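Long-range contact in thermotoga maritima TmcAL (Thermotoga maritima, PDB 5Y0T), which is a member of the HIGH nucleotidyl transferase family of the HUP clan and holds adenosine-5'-rp-alpha-thio-triphosphate in its ligand pocket: residues A[332-340]-A[357-365]. Numbering follows the deposited sequence.
With EDO (1,2-ethanediol), chain G.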
ATOM      1  N   LYS A 332      -0.154  12.756  25.625  1.00 20.27           N
ATOM      2  CA  LYS A 332      -0.239  14.210  25.453  1.00 20.24           C
ATOM      3  C   LYS A 332      -1.543  14.680  24.793  1.00 21.65           C
ATOM      4  O   LYS A 332      -1.893  15.864  24.855  1.00 24.85           O
ATOM      5  CB  LYS A 332       0.948  14.705  24.623  1.00 23.16           C
ATOM      6  CG  LYS A 332       2.322  14.325  25.193  1.00 23.52           C
ATOM      7  CD  LYS A 332       3.438  15.128  24.494  1.00 25.83           C
ATOM      8  CE  LYS A 332       4.807  14.878  25.132  1.00 27.30           C
ATOM      9  NZ  LYS A 332       5.872  15.670  24.439  1.00 30.72           N
ATOM     10  N   GLY A 333      -2.267  13.773  24.156  1.00 21.80           N
ATOM     11  CA  GLY A 333      -3.518  14.156  23.521  1.00 18.75           C
ATOM     12  C   GLY A 333      -3.353  14.791  22.152  1.00 22.29           C
ATOM     13  O   GLY A 333      -2.243  14.845  21.596  1.00 21.75           O
ATOM     14  N   PRO A 334      -4.461  15.279  21.590  1.00 18.89           N
ATOM     15  CA  PRO A 334      -4.482  16.058  20.342  1.00 19.16           C
ATOM     16  C   PRO A 334      -3.696  17.344  20.506  1.00 20.69           C
ATOM     17  O   PRO A 334      -3.715  17.932  21.593  1.00 19.88           O
ATOM     18  CB  PRO A 334      -5.978  16.352  20.129  1.00 20.41           C
ATOM     19  CG  PRO A 334      -6.546  16.334  21.534  1.00 17.67           C
ATOM     20  CD  PRO A 334      -5.796  15.190  22.204  1.00 18.94           C
ATOM     21  N   GLN A 335      -2.951  17.735  19.476  1.00 16.31           N
ATOM     22  CA  GLN A 335      -2.141  18.936  19.560  1.00 21.30           C
ATOM     23  C   GLN A 335      -2.793  20.139  18.866  1.00 17.95           C
ATOM     24  O   GLN A 335      -2.213  21.220  18.838  1.00 17.53           O
ATOM     25  CB  GLN A 335      -0.744  18.658  18.984  1.00 21.49           C
ATOM     26  CG  GLN A 335       0.005  17.555  19.762  1.00 15.54           C
ATOM     27  CD  GLN A 335       0.192  17.904  21.236  1.00 21.88           C
ATOM     28  OE1 GLN A 335       0.801  18.915  21.559  1.00 22.26           O
ATOM     29  NE2 GLN A 335      -0.334  17.058  22.135  1.00 20.12           N
ATOM     30  N   TYR A 336      -3.992  19.966  18.306  1.00 14.79           N
ATOM     31  CA  TYR A 336      -4.650  21.085  17.614  1.00 18.74           C
ATOM     32  C   TYR A 336      -6.160  20.895  17.638  1.00 16.03           C
ATOM     33  O   TYR A 336      -6.664  19.782  17.831  1.00 18.81           O
ATOM     34  CB  TYR A 336      -4.178  21.207  16.132  1.00 20.24           C
ATOM     35  CG  TYR A 336      -4.263  19.870  15.422  1.00 18.89           C
ATOM     36  CD1 TYR A 336      -5.453  19.430  14.847  1.00 20.44           C
ATOM     37  CD2 TYR A 336      -3.167  19.013  15.391  1.00 20.29           C
ATOM     38  CE1 TYR A 336      -5.540  18.179  14.245  1.00 16.61           C
ATOM     39  CE2 TYR A 336      -3.248  17.772  14.795  1.00 16.62           C
ATOM     40  CZ  TYR A 336      -4.417  17.358  14.214  1.00 18.87           C
ATOM     41  OH  TYR A 336      -4.466  16.097  13.638  1.00 21.93           O
ATOM     42  N   ILE A 337      -6.868  21.988  17.428  1.00 18.33           N
ATOM     43  CA  ILE A 337      -8.298  21.934  17.220  1.00 18.56           C
ATOM     44  C   ILE A 337      -8.575  22.226  15.750  1.00 19.06           C
ATOM     45  O   ILE A 337      -8.349  23.344  15.292  1.00 19.76           O
ATOM     46  CB  ILE A 337      -9.039  22.954  18.104  1.00 22.07           C
ATOM     47  CG1 ILE A 337      -8.835  22.608  19.587  1.00 20.44           C
ATOM     48  CG2 ILE A 337     -10.524  22.936  17.760  1.00 22.00           C
ATOM     49  CD1 ILE A 337      -9.111  23.778  20.548  1.00 17.81           C
ATOM     50  N   ARG A 338      -9.073  21.232  15.018  1.00 18.48           N
ATOM     51  CA  ARG A 338      -9.366  21.412  13.591  1.00 17.29           C
ATOM     52  C   ARG A 338     -10.830  21.826  13.418  1.00 19.76           C
ATOM     53  O   ARG A 338     -11.715  21.103  13.833  1.00 16.61           O
ATOM     54  CB  ARG A 338      -9.086  20.118  12.800  1.00 20.27           C
ATOM     55  CG  ARG A 338      -9.607  20.143  11.337  1.00 19.58           C
ATOM     56  CD  ARG A 338      -8.644  20.875  10.390  1.00 23.22           C
ATOM     57  NE  ARG A 338      -9.167  20.921   9.016  1.00 20.33           N
ATOM     58  CZ  ARG A 338      -9.014  19.937   8.134  1.00 25.02           C
ATOM     59  NH1 ARG A 338      -8.331  18.844   8.471  1.00 19.52           N
ATOM     60  NH2 ARG A 338      -9.515  20.056   6.908  1.00 20.87           N
ATOM     61  N   ILE A 339     -11.076  22.976  12.793  1.00 17.67           N
ATOM     62  CA  ILE A 339     -12.442  23.432  12.536  1.00 16.08           C
ATOM     63  C   ILE A 339     -12.901  22.891  11.192  1.00 18.02           C
ATOM     64  O   ILE A 339     -12.304  23.224  10.176  1.00 20.06           O
ATOM     65  CB  ILE A 339     -12.553  24.977  12.476  1.00 22.54           C
ATOM     66  CG1 ILE A 339     -11.943  25.655  13.712  1.00 23.04           C
ATOM     67  CG2 ILE A 339     -14.008  25.409  12.213  1.00 19.49           C
ATOM     68  CD1 ILE A 339     -12.470  25.178  15.015  1.00 25.52           C
ATOM     69  N   LEU A 340     -13.905  22.013  11.185  1.00 16.86           N
ATOM     70  CA  LEU A 340     -14.487  21.543   9.928  1.00 20.85           C
ATOM     71  C   LEU A 340     -15.622  22.425   9.424  1.00 21.55           C
ATOM     72  O   LEU A 340     -15.928  22.416   8.233  1.00 17.25           O
ATOM     73  CB  LEU A 340     -14.989  20.105  10.071  1.00 20.30           C
ATOM     74  CG  LEU A 340     -13.912  19.040  10.280  1.00 20.84           C
ATOM     75  CD1 LEU A 340     -14.602  17.715  10.483  1.00 17.20           C
ATOM     76  CD2 LEU A 340     -12.899  18.971   9.088  1.00 18.58           C
ATOM     77  N   ALA A 357      -8.835  29.022  24.111  1.00 20.42           N
ATOM     78  CA  ALA A 357      -8.482  27.634  23.793  1.00 20.27           C
ATOM     79  C   ALA A 357      -7.084  27.290  24.284  1.00 23.00           C
ATOM     80  O   ALA A 357      -6.229  28.162  24.378  1.00 21.70           O
ATOM     81  CB  ALA A 357      -8.583  27.369  22.311  1.00 19.33           C
ATOM     82  N   LYS A 358      -6.876  26.020  24.622  1.00 19.07           N
ATOM     83  CA  LYS A 358      -5.586  25.548  25.119  1.00 23.76           C
ATOM     84  C   LYS A 358      -4.780  24.843  24.037  1.00 25.41           C
ATOM     85  O   LYS A 358      -3.687  24.374  24.308  1.00 23.15           O
ATOM     86  CB  LYS A 358      -5.778  24.590  26.309  1.00 24.87           C
ATOM     87  CG  LYS A 358      -6.790  25.053  27.365  1.00 39.86           C
ATOM     88  CD  LYS A 358      -7.189  23.885  28.285  1.00 45.79           C
ATOM     89  CE  LYS A 358      -8.365  24.248  29.183  1.00 50.98           C
ATOM     90  NZ  LYS A 358      -8.492  23.291  30.319  1.00 55.17           N
ATOM     91  N   LEU A 359      -5.349  24.725  22.835  1.00 23.44           N
ATOM     92  CA  LEU A 359      -4.645  24.165  21.678  1.00 23.19           C
ATOM     93  C   LEU A 359      -4.782  25.135  20.515  1.00 24.05           C
ATOM     94  O   LEU A 359      -5.777  25.853  20.445  1.00 19.73           O
ATOM     95  CB  LEU A 359      -5.217  22.796  21.274  1.00 14.42           C
ATOM     96  CG  LEU A 359      -5.049  21.602  22.223  1.00 20.52           C
ATOM     97  CD1 LEU A 359      -5.816  20.391  21.696  1.00 15.98           C
ATOM     98  CD2 LEU A 359      -3.564  21.285  22.367  1.00 22.56           C
ATOM     99  N   PRO A 360      -3.801  25.148  19.592  1.00 21.45           N
ATOM    100  CA  PRO A 360      -3.872  25.993  18.391  1.00 21.89           C
ATOM    101  C   PRO A 360      -5.097  25.643  17.558  1.00 21.25           C
ATOM    102  O   PRO A 360      -5.417  24.466  17.416  1.00 24.04           O
ATOM    103  CB  PRO A 360      -2.580  25.645  17.630  1.00 21.72           C
ATOM    104  CG  PRO A 360      -1.673  25.085  18.659  1.00 26.23           C
ATOM    105  CD  PRO A 360      -2.562  24.354  19.626  1.00 21.34           C
ATOM    106  N   ILE A 361      -5.777  26.651  17.030  1.00 17.77           N
ATOM    107  CA  ILE A 361      -6.964  26.422  16.217  1.00 18.08           C
ATOM    108  C   ILE A 361      -6.586  26.488  14.741  1.00 25.19           C
ATOM    109  O   ILE A 361      -5.983  27.462  14.294  1.00 22.28           O
ATOM    110  CB  ILE A 361      -8.058  27.462  16.544  1.00 19.80           C
ATOM    111  CG1 ILE A 361      -8.583  27.225  17.960  1.00 26.25           C
ATOM    112  CG2 ILE A 361      -9.197  27.399  15.535  1.00 20.37           C
ATOM    113  CD1 ILE A 361      -9.232  28.446  18.580  1.00 24.42           C
ATOM    114  N   VAL A 362      -6.920  25.439  13.999  1.00 19.86           N
ATOM    115  CA  VAL A 362      -6.649  25.384  12.566  1.00 20.70           C
ATOM    116  C   VAL A 362      -7.962  25.555  11.808  1.00 25.47           C
ATOM    117  O   VAL A 362      -8.845  24.714  11.919  1.00 21.39           O
ATOM    118  CB  VAL A 362      -5.976  24.042  12.162  1.00 21.91           C
ATOM    119  CG1 VAL A 362      -5.757  23.971  10.642  1.00 22.92           C
ATOM    120  CG2 VAL A 362      -4.660  23.848  12.917  1.00 17.84           C
ATOM    121  N   THR A 363      -8.103  26.660  11.083  1.00 23.31           N
ATOM    122  CA  THR A 363      -9.242  26.867  10.180  1.00 22.88           C
ATOM    123  C   THR A 363      -8.738  26.672   8.757  1.00 27.76           C
ATOM    124  O   THR A 363      -9.239  25.843   7.994  1.00 35.70           O
ATOM    125  CB  THR A 363      -9.911  28.275  10.332  1.00 31.60           C
ATOM    126  OG1 THR A 363      -8.908  29.291  10.435  1.00 30.81           O
ATOM    127  CG2 THR A 363     -10.779  28.328  11.574  1.00 30.23           C
ATOM    128  N   ASN A 364      -7.742  27.462   8.407  1.00 24.11           N
ATOM    129  CA  ASN A 364      -7.162  27.437   7.079  1.00 20.29           C
ATOM    130  C   ASN A 364      -6.003  26.448   7.053  1.00 21.45           C
ATOM    131  O   ASN A 364      -4.910  26.741   7.551  1.00 20.89           O
ATOM    132  CB  ASN A 364      -6.696  28.854   6.728  1.00 19.67           C
ATOM    133  CG  ASN A 364      -6.358  29.031   5.262  1.00 28.18           C
ATOM    134  OD1 ASN A 364      -6.041  28.072   4.559  1.00 23.47           O
ATOM    135  ND2 ASN A 364      -6.397  30.289   4.796  1.00 27.57           N
ATOM    136  N   MET A 365      -6.213  25.305   6.411  1.00 21.09           N
ATOM    137  CA  MET A 365      -5.212  24.236   6.451  1.00 23.14           C
ATOM    138  C   MET A 365      -3.930  24.647   5.728  1.00 22.35           C
ATOM    139  O   MET A 365      -2.835  24.252   6.123  1.00 22.84           O
ATOM    140  CB  MET A 365      -5.778  22.947   5.856  1.00 21.29           C
ATOM    141  CG  MET A 365      -6.576  22.093   6.858  1.00 22.02           C
ATOM    142  SD  MET A 365      -5.574  21.423   8.202  1.00 21.52           S
ATOM    143  CE  MET A 365      -4.843  19.985   7.396  1.00 20.55           C
TER
HETATM  144  C1  EDO G1003      -0.608  20.183  24.138  1.00 34.59           C
HETATM  145  O1  EDO G1003       0.127  21.284  24.706  1.00 45.90           O
HETATM  146  C2  EDO G1003      -0.757  19.067  25.176  1.00 33.06           C
HETATM  147  O2  EDO G1003       0.368  18.161  25.087  1.00 30.77           O
HETATM  148  O   HOH W   1     -10.234  23.430   8.497  1.00 25.34           O
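With CG opposite its backbone N (chi1 170°) and a bend at chi2 (82°), R338 swings its guanidinium against M365, whose chi1 of -85° puts CG over the centre of that flat group, 3.5 Å from R338 CZ; bends at chi2 and chi3 keep SD and CE beside it. A flexible thioether suits this place; the opposite face meets L340 CD2, and NH2 forms a salt bridge with D413. At the edge of the group, in its plane, R338 NE donates to a water that in turn donates to I339 O and T363 O, tying the side chain to the backbone of both segments. Strands 337-343 and 361-362 are the parallel pair of a beta-alpha-beta crossover through helix 346-356. Three nearly straight backbone bonds fix the register: I337 N to P360 O (2.9 Å), V362 N to I337 O (2.8 Å) and I339 N to V362 O (3.0 Å). P360, lacking an N-H, still accepts through its carbonyl, but its CD lies 3.3 Å from Q335 O, a buried oxygen without a hydrogen bond. On the face turned from R338 and V362, long I337 spans two apolar neighbours, CG1 on L359 CB (4.0 Å) and CD1 on A357 CB, while I339 CG1 packs against I361 CG2 at 3.7 Å and against T363 CG2. L359 CD1 meets P334 CG at 4.1 Å, the side chains crossing at about a right angle.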